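Local coordinates for Udp-n-acetylglucosamine pyrophosphorylase (Trypanosoma brucei, PDB 4BQH), which probably catalyses the formation of UDP-N-acetylglucosamine and diphosphate from UTP and N-acetylglucosamine 1-phosphate, the last step in making this nucleotide sugar, at residues Gln94-Arg97 with Ile98-Glu102; Ile155-Arg158 with Gln159-Ala162; Gly199-Arg202 with Glu203-His206; Leu285-Val288 with Ala289-Val292. All blocks are in the same frame, centred on the assembly; numbering follows the deposited sequence.

Contact 1 (Gln94-Arg97 with Ile98-Glu102)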
loop_
_atom_site.group_PDB
_atom_site.type_symbol
_atom_site.label_atom_id
_atom_site.label_comp_id
_atom_site.label_asym_id
_atom_site.label_seq_id
_atom_site.Cartn_x
_atom_site.Cartn_y
_atom_site.Cartn_z
ATOM N N GLN A 94 -26.466 5.032 -4.752
ATOM C CA GLN A 94 -25.666 6.140 -4.227
ATOM C C GLN A 94 -24.905 6.865 -5.320
ATOM O O GLN A 94 -23.876 7.502 -5.066
ATOM C CB GLN A 94 -24.680 5.617 -3.183
ATOM C CG GLN A 94 -25.350 4.946 -1.995
ATOM C CD GLN A 94 -24.341 4.355 -1.034
ATOM O OE1 GLN A 94 -23.979 4.988 -0.048
ATOM N NE2 GLN A 94 -23.869 3.149 -1.330
ATOM N N ALA A 95 -25.415 6.765 -6.543
ATOM C CA ALA A 95 -24.678 7.214 -7.717
ATOM C C ALA A 95 -24.295 8.698 -7.657
ATOM O O ALA A 95 -23.160 9.054 -7.986
ATOM C CB ALA A 95 -25.468 6.905 -8.989
ATOM N N LYS A 96 -25.224 9.554 -7.238
ATOM C CA LYS A 96 -24.947 10.993 -7.182
ATOM C C LYS A 96 -23.851 11.302 -6.157
ATOM O O LYS A 96 -22.948 12.083 -6.424
ATOM C CB LYS A 96 -26.195 11.796 -6.853
ATOM C CG LYS A 96 -25.965 13.303 -6.959
ATOM C CD LYS A 96 -27.238 14.100 -6.710
ATOM C CE LYS A 96 -27.040 15.573 -7.066
ATOM N NZ LYS A 96 -26.064 16.264 -6.170
ATOM N N ARG A 97 -23.955 10.681 -4.990
ATOM C CA ARG A 97 -22.983 10.913 -3.912
ATOM C C ARG A 97 -21.593 10.495 -4.373
ATOM O O ARG A 97 -20.623 11.215 -4.130
ATOM C CB ARG A 97 -23.365 10.139 -2.648
ATOM C CG ARG A 97 -22.374 10.372 -1.502
ATOM C CD ARG A 97 -22.816 9.639 -0.261
ATOM N NE ARG A 97 -21.831 9.747 0.807
ATOM C CZ ARG A 97 -21.836 8.991 1.897
ATOM N NH1 ARG A 97 -22.773 8.061 2.069
ATOM N NH2 ARG A 97 -20.897 9.159 2.804
ATOM N N ILE A 98 -21.507 9.332 -5.029
ATOM C CA ILE A 98 -20.226 8.852 -5.568
ATOM C C ILE A 98 -19.640 9.831 -6.594
ATOM O O ILE A 98 -18.459 10.171 -6.544
ATOM C CB ILE A 98 -20.363 7.437 -6.186
ATOM C CG1 ILE A 98 -20.558 6.403 -5.066
ATOM C CG2 ILE A 98 -19.131 7.085 -7.013
ATOM C CD1 ILE A 98 -21.163 5.071 -5.513
ATOM N N LYS A 99 -20.472 10.290 -7.526
ATOM C CA LYS A 99 -20.030 11.247 -8.530
ATOM C C LYS A 99 -19.580 12.564 -7.891
ATOM O O LYS A 99 -18.577 13.181 -8.323
ATOM C CB LYS A 99 -21.170 11.525 -9.527
ATOM C CG LYS A 99 -20.767 12.373 -10.732
ATOM C CD LYS A 99 -21.845 12.357 -11.823
ATOM C CE LYS A 99 -21.947 10.970 -12.479
ATOM N NZ LYS A 99 -22.736 11.008 -13.745
ATOM N N ASN A 100 -20.301 13.002 -6.866
ATOM C CA ASN A 100 -19.931 14.246 -6.214
ATOM C C ASN A 100 -18.608 14.126 -5.427
ATOM O O ASN A 100 -17.796 15.057 -5.437
ATOM C CB ASN A 100 -21.053 14.740 -5.324
ATOM C CG ASN A 100 -22.236 15.268 -6.119
ATOM O OD1 ASN A 100 -23.362 15.308 -5.616
ATOM N ND2 ASN A 100 -21.985 15.683 -7.353
ATOM N N LEU A 101 -18.405 12.987 -4.774
ATOM C CA LEU A 101 -17.153 12.746 -4.045
ATOM C C LEU A 101 -15.985 12.664 -5.032
ATOM O O LEU A 101 -14.887 13.149 -4.762
ATOM C CB LEU A 101 -17.248 11.448 -3.224
ATOM C CG LEU A 101 -18.152 11.519 -1.977
ATOM C CD1 LEU A 101 -18.303 10.125 -1.380
ATOM C CD2 LEU A 101 -17.610 12.468 -0.905
ATOM N N GLU A 102 -16.233 12.011 -6.160
ATOM C CA GLU A 102 -15.224 11.866 -7.200
ATOM C C GLU A 102 -14.723 13.236 -7.699
ATOM O O GLU A 102 -13.518 13.445 -7.867
ATOM C CB GLU A 102 -15.786 11.022 -8.353
ATOM C CG GLU A 102 -14.847 10.919 -9.538
ATOM C CD GLU A 102 -15.464 10.164 -10.701
ATOM O OE1 GLU A 102 -16.331 10.735 -11.409
ATOM O OE2 GLU A 102 -15.090 9.005 -10.906
#
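Gln94, the N-cap residue of helix 95-110, meets Ile98 one turn on. Gln94 O accepts Ile98 N at 3.0 Å in a nearly straight bond (N-H...O 169°), and Gln94 CB stands 4.3 Å from Ile98 CD1. The carboxamide of Gln94 turns away from this turn of helix, and NE2 is held by the carbonyls of Arg90 and Asp84. Ala95 O accepts Lys99 N. Lys96 makes two links to Asn100. Asn100 N donates to Lys96 O at 2.8 Å, while the side chains join farther out, Lys96 NZ to Asn100 OD1 at 2.9 Å. The ammonium nitrogen lies in the plane of the Asn100 amide, on a lone pair of OD1. Lys96 runs straight as far as CE and then bends at its last torsion (chi4 -66°), which swings NZ back over the next turn. Both residues lie at the surface, so this i to i+4 bridge borders solvent. Arg97 O accepts Leu101 N at 2.9 Å. The extended side chain of Arg97 lies alongside Leu101 and points the same way, with Arg97 CG 4.1 Å from Leu101 CD1. The guanidinium goes on to a cation-pi contact with Phe83, whose side chain also meets Ile98 and Leu101. Consecutive i to i+4 bonds starting at an N-cap carbonyl are the signature of the first turns of an alpha-helix, here with one flank on strand 83-84 and the other carrying a Lys-Asn bridge.

Contact 2 (Ile155-Arg158 with Gln159-Ala162)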
loop_
_atom_site.group_PDB
_atom_site.type_symbol
_atom_site.label_atom_id
_atom_site.label_comp_id
_atom_site.label_asym_id
_atom_site.label_seq_id
_atom_site.Cartn_x
_atom_site.Cartn_y
_atom_site.Cartn_z
ATOM N N ILE A 155 -1.437 6.570 -12.255
ATOM C CA ILE A 155 -1.257 7.950 -11.782
ATOM C C ILE A 155 -1.388 8.895 -12.965
ATOM O O ILE A 155 -2.102 9.905 -12.886
ATOM C CB ILE A 155 0.115 8.144 -11.127
ATOM C CG1 ILE A 155 0.135 7.402 -9.787
ATOM C CG2 ILE A 155 0.457 9.639 -10.965
ATOM C CD1 ILE A 155 1.470 7.414 -9.085
ATOM N N ARG A 156 -0.692 8.575 -14.049
ATOM C CA ARG A 156 -0.765 9.437 -15.259
ATOM C C ARG A 156 -2.199 9.625 -15.748
ATOM O O ARG A 156 -2.611 10.736 -16.136
ATOM C CB ARG A 156 0.127 8.870 -16.371
ATOM C CG ARG A 156 1.611 9.126 -16.112
ATOM C CD ARG A 156 2.507 8.243 -16.949
ATOM N NE ARG A 156 2.293 8.559 -18.361
ATOM C CZ ARG A 156 2.576 7.737 -19.359
ATOM N NH1 ARG A 156 3.138 6.547 -19.125
ATOM N NH2 ARG A 156 2.301 8.120 -20.594
ATOM N N ARG A 157 -2.968 8.547 -15.772
ATOM C CA ARG A 157 -4.361 8.638 -16.200
ATOM C C ARG A 157 -5.234 9.492 -15.261
ATOM O O ARG A 157 -6.012 10.342 -15.721
ATOM C CB ARG A 157 -4.950 7.242 -16.436
ATOM C CG ARG A 157 -6.355 7.257 -16.989
ATOM C CD ARG A 157 -6.438 7.905 -18.367
ATOM N NE ARG A 157 -7.843 7.897 -18.743
ATOM C CZ ARG A 157 -8.472 8.860 -19.389
ATOM N NH1 ARG A 157 -7.829 9.962 -19.764
ATOM N NH2 ARG A 157 -9.759 8.700 -19.659
ATOM N N ARG A 158 -5.103 9.267 -13.955
ATOM C CA ARG A 158 -5.841 10.059 -12.966
ATOM C C ARG A 158 -5.468 11.574 -13.101
ATOM O O ARG A 158 -6.325 12.459 -12.983
ATOM C CB ARG A 158 -5.586 9.546 -11.541
ATOM C CG ARG A 158 -6.272 8.202 -11.201
ATOM C CD ARG A 158 -7.801 8.273 -11.120
ATOM N NE ARG A 158 -8.331 6.977 -10.675
ATOM C CZ ARG A 158 -9.604 6.607 -10.726
ATOM N NH1 ARG A 158 -10.517 7.414 -11.229
ATOM N NH2 ARG A 158 -9.976 5.414 -10.244
ATOM N N GLN A 159 -4.192 11.853 -13.333
ATOM C CA GLN A 159 -3.705 13.244 -13.505
ATOM C C GLN A 159 -4.345 13.865 -14.736
ATOM O O GLN A 159 -4.815 15.014 -14.710
ATOM C CB GLN A 159 -2.174 13.264 -13.659
ATOM C CG GLN A 159 -1.412 13.099 -12.339
ATOM C CD GLN A 159 0.091 13.007 -12.527
ATOM O OE1 GLN A 159 0.854 13.039 -11.559
ATOM N NE2 GLN A 159 0.537 12.931 -13.790
ATOM N N GLU A 160 -4.379 13.091 -15.814
ATOM C CA GLU A 160 -5.003 13.531 -17.079
ATOM C C GLU A 160 -6.494 13.826 -16.920
ATOM O O GLU A 160 -6.976 14.844 -17.445
ATOM C CB GLU A 160 -4.736 12.469 -18.161
ATOM C CG GLU A 160 -5.263 12.790 -19.548
ATOM C CD GLU A 160 -5.080 11.628 -20.516
ATOM O OE1 GLU A 160 -4.738 10.495 -20.078
ATOM O OE2 GLU A 160 -5.264 11.856 -21.728
ATOM N N ILE A 161 -7.230 12.970 -16.199
ATOM C CA ILE A 161 -8.660 13.224 -15.965
ATOM C C ILE A 161 -8.869 14.482 -15.105
ATOM O O ILE A 161 -9.727 15.315 -15.426
ATOM C CB ILE A 161 -9.395 11.998 -15.340
ATOM C CG1 ILE A 161 -9.343 10.780 -16.292
ATOM C CG2 ILE A 161 -10.852 12.340 -15.045
ATOM C CD1 ILE A 161 -9.735 9.472 -15.616
ATOM N N ALA A 162 -8.071 14.634 -14.039
ATOM C CA ALA A 162 -8.149 15.824 -13.189
ATOM C C ALA A 162 -7.995 17.104 -14.046
ATOM O O ALA A 162 -8.763 18.070 -13.871
ATOM C CB ALA A 162 -7.085 15.767 -12.089
HETATM O O HOH W 1 -0.531 12.689 -16.659
#
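Gln159 packs tightly over Ile155 on the buried flank of helix 147-166. The end of its extended side chain crosses the isoleucine, with Gln159 OE1 3.5 Å from Ile155 CG2, and Gln159 CG sits beside its own backbone N (chi1 -78°), 3.3 Å from Ile155 O. Gln159 OE1 is fixed from beyond the helix, by Val174 N and Gln204 NE2. A water joins Gln159 NE2 to the carbonyl O of Arg156, which also receives Glu160 N; the carbonyl is thus gripped twice. Beneath the side chains, the amides of Gln159 to Ala162 each donate to the carbonyl four residues back, as in a regular alpha-helix. The helix lies on the connection between the adjacent parallel strands 114-119 and 175-180, a beta-alpha-beta crossover consistent with the GT-A fold. Arg158, also buried, reaches Tyr106 with its guanidinium.

The more open flank is built on charge. Arg157 bends at chi2 (63°), bringing its guanidinium round to Glu160 and Ile161. Arg157 NH1 bonds to Glu160 OE1 at 3.2 Å in a salt bridge that is skewed: the carboxylate oxygen lies close to the guanidinium plane, but the nitrogen meets it from above the carboxylate plane. Over one guanidinium face sits Ile161 CG1, 3.7 Å from Arg157 CZ. Glu513 takes Arg157 NE as a second carboxylate partner and also touches Ile161.

Contact 3 (Gly199-Arg202 with Glu203-His206). With SO4 (sulfate ion), chain D.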
loop_
_atom_site.group_PDB
_atom_site.type_symbol
_atom_site.label_atom_id
_atom_site.label_comp_id
_atom_site.label_asym_id
_atom_site.label_seq_id
_atom_site.Cartn_x
_atom_site.Cartn_y
_atom_site.Cartn_z
ATOM N N GLY A 199 6.995 7.302 -17.600
ATOM C CA GLY A 199 6.249 8.449 -18.114
ATOM C C GLY A 199 6.004 9.558 -17.100
ATOM O O GLY A 199 5.512 10.625 -17.467
ATOM N N LEU A 200 6.332 9.306 -15.828
ATOM C CA LEU A 200 6.260 10.335 -14.785
ATOM C C LEU A 200 7.436 11.306 -14.870
ATOM O O LEU A 200 8.470 10.985 -15.442
ATOM C CB LEU A 200 6.255 9.708 -13.383
ATOM C CG LEU A 200 5.088 8.758 -13.096
ATOM C CD1 LEU A 200 5.268 8.134 -11.718
ATOM C CD2 LEU A 200 3.755 9.480 -13.160
ATOM N N GLU A 201 7.292 12.484 -14.277
ATOM C CA GLU A 201 8.447 13.382 -14.107
ATOM C C GLU A 201 9.368 12.874 -13.009
ATOM O O GLU A 201 8.903 12.491 -11.944
ATOM C CB GLU A 201 7.984 14.784 -13.728
ATOM C CG GLU A 201 7.046 15.450 -14.723
ATOM C CD GLU A 201 6.399 16.725 -14.167
ATOM O OE1 GLU A 201 6.355 16.923 -12.925
ATOM O OE2 GLU A 201 5.909 17.537 -14.976
ATOM N N ARG A 202 10.677 12.893 -13.254
ATOM C CA ARG A 202 11.635 12.485 -12.239
ATOM C C ARG A 202 11.404 13.224 -10.916
ATOM O O ARG A 202 11.521 12.630 -9.846
ATOM C CB ARG A 202 13.072 12.685 -12.745
ATOM C CG ARG A 202 14.166 12.504 -11.700
ATOM C CD ARG A 202 15.570 12.654 -12.283
ATOM N NE ARG A 202 15.623 13.680 -13.322
ATOM C CZ ARG A 202 15.818 13.439 -14.624
ATOM N NH1 ARG A 202 16.009 12.197 -15.072
ATOM N NH2 ARG A 202 15.832 14.452 -15.485
ATOM N N GLU A 203 11.047 14.505 -11.001
ATOM C CA GLU A 203 10.891 15.351 -9.816
ATOM C C GLU A 203 9.698 14.940 -8.932
ATOM O O GLU A 203 9.653 15.307 -7.758
ATOM C CB GLU A 203 10.751 16.824 -10.213
ATOM C CG GLU A 203 12.010 17.447 -10.824
ATOM C CD GLU A 203 12.297 17.030 -12.274
ATOM O OE1 GLU A 203 11.436 16.391 -12.957
ATOM O OE2 GLU A 203 13.421 17.355 -12.747
ATOM N N GLN A 204 8.747 14.171 -9.474
ATOM C CA GLN A 204 7.599 13.747 -8.655
ATOM C C GLN A 204 7.765 12.362 -8.015
ATOM O O GLN A 204 6.845 11.886 -7.359
ATOM C CB GLN A 204 6.285 13.798 -9.439
ATOM C CG GLN A 204 6.044 12.600 -10.356
ATOM C CD GLN A 204 4.859 12.792 -11.283
ATOM O OE1 GLN A 204 5.050 13.049 -12.477
ATOM N NE2 GLN A 204 3.622 12.723 -10.742
ATOM N N VAL A 205 8.907 11.722 -8.244
ATOM C CA VAL A 205 9.180 10.397 -7.706
ATOM C C VAL A 205 10.228 10.465 -6.609
ATOM O O VAL A 205 11.344 10.975 -6.831
ATOM C CB VAL A 205 9.612 9.418 -8.804
ATOM C CG1 VAL A 205 9.824 8.032 -8.194
ATOM C CG2 VAL A 205 8.529 9.386 -9.888
ATOM N N HIS A 206 9.882 9.943 -5.433
ATOM C CA HIS A 206 10.731 10.067 -4.254
ATOM C C HIS A 206 10.993 8.698 -3.726
ATOM O O HIS A 206 10.065 8.018 -3.277
ATOM C CB HIS A 206 10.033 10.922 -3.183
ATOM C CG HIS A 206 9.515 12.255 -3.701
ATOM N ND1 HIS A 206 10.214 13.393 -3.583
ATOM C CD2 HIS A 206 8.333 12.591 -4.359
ATOM C CE1 HIS A 206 9.524 14.419 -4.139
ATOM N NE2 HIS A 206 8.371 13.928 -4.619
HETATM S S SO4 D . 13.227 14.541 -1.967
HETATM O O1 SO4 D . 12.851 13.227 -2.525
HETATM O O2 SO4 D . 14.080 14.378 -0.758
HETATM O O3 SO4 D . 11.999 15.270 -1.599
HETATM O O4 SO4 D . 14.046 15.277 -2.964
HETATM O O HOH W 2 13.174 10.652 -8.909
#
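The side-chain amide of Gln204 is set between Leu200 and Glu201: Leu200 CD2 lies over one of its faces, 4.0 Å from Gln204 CD, and at its oxygen Glu201 N donates to Gln204 OE1 at 2.9 Å, tilted 19° from the amide plane. Residues 202-204 form a short 3-10 turn that leads into strand 205-209, a parallel neighbour of strand 175-180 in the central sheet of the GT-A fold. The amide plane of Gln204 is 62° from that of the Glu201 carboxylate. Farther along, the His206 ring has a sulfate at its edge, probably from the crystallisation liquor, with His206 ND1 donating to sulfate O1 at 2.8 Å; Arg249 and His267 share this ion. Gln204 N returns to Glu201 O at 3.0 Å, so the two residues are joined reciprocally: side-chain oxygen to one amide, carbonyl to the other. The crowded chi1 of Gln204 (80°), with CG between backbone N and carbonyl carbon, folds the side chain back under the turn and brings CG close to Glu201 O. Gln204 NE2 is used by Val174 O, while the Glu201 carboxylate forms a salt bridge with Arg173. On the buried side the Leu200 and Val205 side chains cross at about a right angle, Leu200 CD1 3.9 Å from Val205 CG2. At the end of the turn Val205 N bonds to Arg202 O, and a water donates both to Arg202 O, at 2.7 Å, and to Val205 O.

Contact 4 (Leu285-Val288 with Ala289-Val292)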
loop_
_atom_site.group_PDB
_atom_site.type_symbol
_atom_site.label_atom_id
_atom_site.label_comp_id
_atom_site.label_asym_id
_atom_site.label_seq_id
_atom_site.Cartn_x
_atom_site.Cartn_y
_atom_site.Cartn_z
ATOM N N LEU A 285 -4.972 -4.887 -8.559
ATOM C CA LEU A 285 -6.207 -4.139 -8.758
ATOM C C LEU A 285 -6.244 -2.779 -8.028
ATOM O O LEU A 285 -7.311 -2.178 -7.907
ATOM C CB LEU A 285 -7.404 -4.973 -8.327
ATOM C CG LEU A 285 -7.965 -6.043 -9.279
ATOM C CD1 LEU A 285 -6.932 -6.847 -10.061
ATOM C CD2 LEU A 285 -8.841 -6.941 -8.418
ATOM N N ALA A 286 -5.088 -2.294 -7.602
ATOM C CA ALA A 286 -5.030 -1.120 -6.727
ATOM C C ALA A 286 -5.659 0.092 -7.412
ATOM O O ALA A 286 -5.350 0.393 -8.576
ATOM C CB ALA A 286 -3.596 -0.816 -6.345
ATOM N N ASN A 287 -6.591 0.734 -6.705
ATOM C CA ASN A 287 -7.249 1.898 -7.239
ATOM C C ASN A 287 -6.391 3.098 -6.825
ATOM O O ASN A 287 -6.611 3.739 -5.788
ATOM C CB ASN A 287 -8.679 1.974 -6.726
ATOM C CG ASN A 287 -9.499 3.017 -7.443
ATOM O OD1 ASN A 287 -8.965 3.814 -8.210
ATOM N ND2 ASN A 287 -10.792 3.017 -7.201
ATOM N N VAL A 288 -5.392 3.371 -7.659
ATOM C CA VAL A 288 -4.320 4.328 -7.354
ATOM C C VAL A 288 -4.801 5.770 -7.556
ATOM O O VAL A 288 -5.351 6.105 -8.610
ATOM C CB VAL A 288 -3.089 4.050 -8.244
ATOM C CG1 VAL A 288 -1.994 5.073 -7.999
ATOM C CG2 VAL A 288 -2.582 2.642 -7.994
ATOM N N ALA A 289 -4.566 6.620 -6.548
ATOM C CA ALA A 289 -5.103 7.994 -6.524
ATOM C C ALA A 289 -6.621 8.003 -6.743
ATOM O O ALA A 289 -7.145 8.694 -7.609
ATOM C CB ALA A 289 -4.366 8.895 -7.522
ATOM N N ASP A 290 -7.328 7.188 -5.965
ATOM C CA ASP A 290 -8.770 7.014 -6.117
ATOM C C ASP A 290 -9.479 8.303 -5.698
ATOM O O ASP A 290 -9.458 8.636 -4.518
ATOM C CB ASP A 290 -9.206 5.864 -5.188
ATOM C CG ASP A 290 -10.690 5.626 -5.171
ATOM O OD1 ASP A 290 -11.467 6.347 -5.814
ATOM O OD2 ASP A 290 -11.099 4.650 -4.490
ATOM N N PRO A 291 -10.106 9.026 -6.657
ATOM C CA PRO A 291 -10.740 10.301 -6.319
ATOM C C PRO A 291 -11.970 10.155 -5.408
ATOM O O PRO A 291 -12.294 11.095 -4.682
ATOM C CB PRO A 291 -11.137 10.869 -7.695
ATOM C CG PRO A 291 -11.411 9.625 -8.523
ATOM C CD PRO A 291 -10.302 8.685 -8.086
ATOM N N VAL A 292 -12.637 9.004 -5.408
ATOM C CA VAL A 292 -13.773 8.806 -4.462
ATOM C C VAL A 292 -13.249 8.662 -3.021
ATOM O O VAL A 292 -13.811 9.237 -2.085
ATOM C CB VAL A 292 -14.643 7.602 -4.859
ATOM C CG1 VAL A 292 -15.750 7.319 -3.838
ATOM C CG2 VAL A 292 -15.228 7.832 -6.254
HETATM O O HOH W 3 -12.957 5.367 -7.728
#
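Ala289 CB lies 3.2 Å from Val288 O, where the chain bends sharply into helix 291-300; Ala289 itself adopts a left-handed helical backbone conformation (phi 53°). The bend brings Asp290 over Asn287, the centre of an inverse gamma turn. Asp290 CB comes within 3.4 Å of Asn287 O, and with Asp290 CG anti to the backbone N (chi1 176°) the carboxylate is laid against the carboxamide, the two groups stacked with their planes only 14° apart. Asn287 ND2 stands 3.2 Å from Asp290 OD2, but the angle is poor and the pair is no hydrogen bond; the two groups lie face against face. A water ties them instead, donating to Asp290 OD1 at 2.6 Å and accepting from Asn287 ND2 at 3.2 Å. Asp290 is the N-cap of the helix: Asp290 OD1 takes Val292 N at 2.9 Å, the donor above the carboxylate plane. Pro291 opens the first turn, and its side chain packs on Arg158, Glu102 and Tyr106. Val292 supplies the capped amide, while its side chain lies against Ile98 and Glu102 of helix 95-110. Beyond the two segments, Asn287 ND2 also donates to Glu433, Asn287 OD1 accepts from Arg158, and Asp290 OD2 pairs with Lys307 in a salt bridge. With its carboxylate close to a helix N-terminus and a lysine, Asp290 is probably kept ionised, and the stacked amide is held over it by partners of its own, without a direct bond between the two.

Contact 4 is the buried one, contacts 2 and 3 are partly buried, and contact 1 lies at the surface. Contacts 1 and 2 are both plain helical turns, whereas contacts 3 and 4 are loops leading into a strand and a helix. Contact 2 is the hub: polar side chains of helix 147-166 tie it to contact 3 on one side and to contact 4 on the other. Contact 4 in turn meets contact 1 through apolar packing of helix 291-300 on helix 95-110. Contacts 1 and 3, about 17 Å apart at their nearest atoms, do not touch. The exposed contact has a single Lys-Asn side-chain bridge, whereas buried polar groups of contacts 2 and 4 are tied to several partners each.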